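Prephenate dehydratase (Arthrobacter aurescens, PDB 3MWB) probably catalyses the decarboxylating dehydration of prephenate to 3-phenylpyruvate, a step of L-phenylalanine biosynthesis, and binds L-phenylalanine in its ACT domain. Local coordinates at residues T19-M24 with A157-A162. Residues are numbered along the deposited sequence; the frame is centred on the assembly and turned at random. Where two conformers were deposited one is given.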
ATOM      1  N   THR A  19     -38.036 -11.862  11.667  1.00 27.60           N
ATOM      2  CA  THR A  19     -37.062 -12.950  11.796  1.00 26.51           C
ATOM      3  C   THR A  19     -37.690 -14.334  11.562  1.00 26.33           C
ATOM      4  O   THR A  19     -37.164 -15.114  10.770  1.00 27.17           O
ATOM      5  CB  THR A  19     -36.308 -12.888  13.127  1.00 25.21           C
ATOM      6  OG1 THR A  19     -35.871 -11.538  13.359  1.00 26.69           O
ATOM      7  CG2 THR A  19     -35.087 -13.788  13.100  1.00 24.77           C
ATOM      8  N   GLU A  20     -38.796 -14.639  12.230  1.00 48.28           N
ATOM      9  CA  GLU A  20     -39.454 -15.928  11.993  1.00 48.60           C
ATOM     10  C   GLU A  20     -39.847 -16.091  10.519  1.00 48.90           C
ATOM     11  O   GLU A  20     -39.557 -17.117   9.900  1.00 47.11           O
ATOM     12  CB  GLU A  20     -40.676 -16.137  12.888  1.00 51.31           C
ATOM     13  CG  GLU A  20     -41.388 -17.443  12.551  1.00 52.75           C
ATOM     14  CD  GLU A  20     -42.272 -17.986  13.657  1.00 55.28           C
ATOM     15  OE1 GLU A  20     -43.125 -17.244  14.201  1.00 56.21           O
ATOM     16  OE2 GLU A  20     -42.117 -19.186  13.956  1.00 55.49           O
ATOM     17  N   ALA A  21     -40.501 -15.065   9.973  1.00 50.59           N
ATOM     18  CA  ALA A  21     -40.891 -15.046   8.555  1.00 51.54           C
ATOM     19  C   ALA A  21     -39.734 -15.448   7.647  1.00 48.39           C
ATOM     20  O   ALA A  21     -39.930 -16.173   6.686  1.00 48.94           O
ATOM     21  CB  ALA A  21     -41.451 -13.669   8.160  1.00 53.32           C
ATOM     22  N   ALA A  22     -38.530 -14.994   7.990  1.00 45.89           N
ATOM     23  CA  ALA A  22     -37.303 -15.305   7.246  1.00 43.69           C
ATOM     24  C   ALA A  22     -36.852 -16.757   7.394  1.00 42.53           C
ATOM     25  O   ALA A  22     -36.467 -17.389   6.420  1.00 42.40           O
ATOM     26  CB  ALA A  22     -36.185 -14.367   7.678  1.00 42.14           C
ATOM     27  N   LEU A  23     -36.869 -17.274   8.620  1.00 42.07           N
ATOM     28  CA  LEU A  23     -36.619 -18.697   8.851  1.00 41.96           C
ATOM     29  C   LEU A  23     -37.587 -19.538   8.039  1.00 44.17           C
ATOM     30  O   LEU A  23     -37.213 -20.568   7.475  1.00 43.71           O
ATOM     31  CB  LEU A  23     -36.794 -19.035  10.339  1.00 41.86           C
ATOM     32  CG  LEU A  23     -36.524 -20.480  10.774  1.00 41.47           C
ATOM     33  CD1 LEU A  23     -35.169 -21.001  10.237  1.00 38.52           C
ATOM     34  CD2 LEU A  23     -36.591 -20.583  12.297  1.00 42.48           C
HETATM   35  N   MSE A  24     -38.830 -19.075   7.981  1.00 47.42           N
HETATM   36  CA  MSE A  24     -39.919 -19.788   7.302  0.50 50.89           C
HETATM   37  C   MSE A  24     -39.657 -20.025   5.817  1.00 51.24           C
HETATM   38  O   MSE A  24     -40.256 -20.922   5.208  1.00 52.96           O
HETATM   39  CB  MSE A  24     -41.245 -19.044   7.488  0.50 54.14           C
HETATM   40  CG  MSE A  24     -41.916 -19.319   8.820  0.50 57.33           C
HETATM   41 SE   MSE A  24     -42.191 -21.228   9.062  0.50 63.47          SE
HETATM   42  CE  MSE A  24     -40.395 -21.810   8.657  0.50 57.36           C
ATOM     43  N   ALA A 157     -45.500  -7.573  10.641  1.00 33.85           N
ATOM     44  CA  ALA A 157     -45.341  -8.418   9.450  1.00 35.34           C
ATOM     45  C   ALA A 157     -46.665  -9.009   8.963  1.00 35.86           C
ATOM     46  O   ALA A 157     -47.593  -9.209   9.756  1.00 36.33           O
ATOM     47  CB  ALA A 157     -44.327  -9.555   9.734  1.00 37.32           C
ATOM     48  N   PRO A 158     -46.772  -9.276   7.648  1.00 36.56           N
ATOM     49  CA  PRO A 158     -47.928 -10.032   7.169  1.00 37.92           C
ATOM     50  C   PRO A 158     -48.069 -11.399   7.854  1.00 40.01           C
ATOM     51  O   PRO A 158     -49.191 -11.862   8.048  1.00 40.58           O
ATOM     52  CB  PRO A 158     -47.639 -10.197   5.670  1.00 38.97           C
ATOM     53  CG  PRO A 158     -46.866  -8.977   5.325  1.00 37.11           C
ATOM     54  CD  PRO A 158     -45.975  -8.738   6.528  1.00 36.19           C
ATOM     55  N   LEU A 159     -46.944 -12.016   8.237  1.00 41.38           N
ATOM     56  CA  LEU A 159     -46.957 -13.316   8.917  1.00 44.12           C
ATOM     57  C   LEU A 159     -47.946 -13.350  10.085  1.00 43.79           C
ATOM     58  O   LEU A 159     -48.853 -14.183  10.104  1.00 45.49           O
ATOM     59  CB  LEU A 159     -45.551 -13.727   9.403  1.00 45.72           C
ATOM     60  CG  LEU A 159     -45.465 -14.994  10.283  1.00 49.50           C
ATOM     61  CD1 LEU A 159     -46.076 -16.224   9.590  1.00 52.10           C
ATOM     62  CD2 LEU A 159     -44.035 -15.303  10.739  1.00 51.97           C
ATOM     63  N   ILE A 160     -47.771 -12.442  11.043  1.00 41.85           N
ATOM     64  CA  ILE A 160     -48.552 -12.485  12.276  1.00 42.35           C
ATOM     65  C   ILE A 160     -50.032 -12.121  12.058  1.00 42.02           C
ATOM     66  O   ILE A 160     -50.922 -12.630  12.769  1.00 43.33           O
ATOM     67  CB  ILE A 160     -47.870 -11.696  13.440  1.00 42.08           C
ATOM     68  CG1 ILE A 160     -48.448 -12.130  14.796  1.00 44.04           C
ATOM     69  CG2 ILE A 160     -47.929 -10.180  13.207  1.00 37.82           C
ATOM     70  CD1 ILE A 160     -47.478 -12.044  15.944  1.00 46.08           C
ATOM     71  N   ALA A 161     -50.296 -11.270  11.065  1.00 39.90           N
ATOM     72  CA  ALA A 161     -51.663 -10.972  10.686  1.00 40.13           C
ATOM     73  C   ALA A 161     -52.345 -12.236  10.149  1.00 42.96           C
ATOM     74  O   ALA A 161     -53.451 -12.550  10.570  1.00 44.68           O
ATOM     75  CB  ALA A 161     -51.725  -9.846   9.676  1.00 38.31           C
ATOM     76  N   ALA A 162     -51.670 -12.968   9.258  1.00 43.83           N
ATOM     77  CA  ALA A 162     -52.214 -14.212   8.696  1.00 46.85           C
ATOM     78  C   ALA A 162     -52.449 -15.309   9.740  1.00 49.39           C
ATOM     79  O   ALA A 162     -53.267 -16.204   9.536  1.00 52.35           O
ATOM     80  CB  ALA A 162     -51.320 -14.735   7.575  1.00 47.51           C
TER
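E20 and A21, side by side on helix 18-23, receive a single methyl group, CD2 of L159, from helix 158-163. E20 offers its aliphatic part: CG, swung anti to its own backbone N (chi1 176°), lies 3.9 Å from L159 CD2, and the two side chains cross at about a right angle. Its carboxylate is engaged on its own side of the contact, OE1 accepting a hydrogen bond from the backbone N of G16 and OE2 making a long, weak ion pair with R34 NE.

A21 meets the same methyl with both its backbone and its CB. L159 CD2 comes to 3.6 Å from A21 N and to 3.8 Å from A21 CA, while A21 CB lies 4.0 Å from it. The leucine thus rests against the helix backbone, where the CA atoms of A21 and L159 are 6.3 Å apart. With CB of L159 directed at the other helix, a chi1 of 173° carries CG away from its own backbone N and brings CD2 to A21. No hydrogen bond joins the two segments; the contact is small, mainly van der Waals, and buries 140 Å², both sides summed.

Behind it, E20 and L23 pack on strand 8-12 of one five-stranded sheet, whereas helix 158-163 follows strand 153-156 of the other and turns I160 onto helix 137-143. L159 thus links the two lobes, each built round one mixed sheet, of the periplasmic-binding-protein-like dehydratase domain.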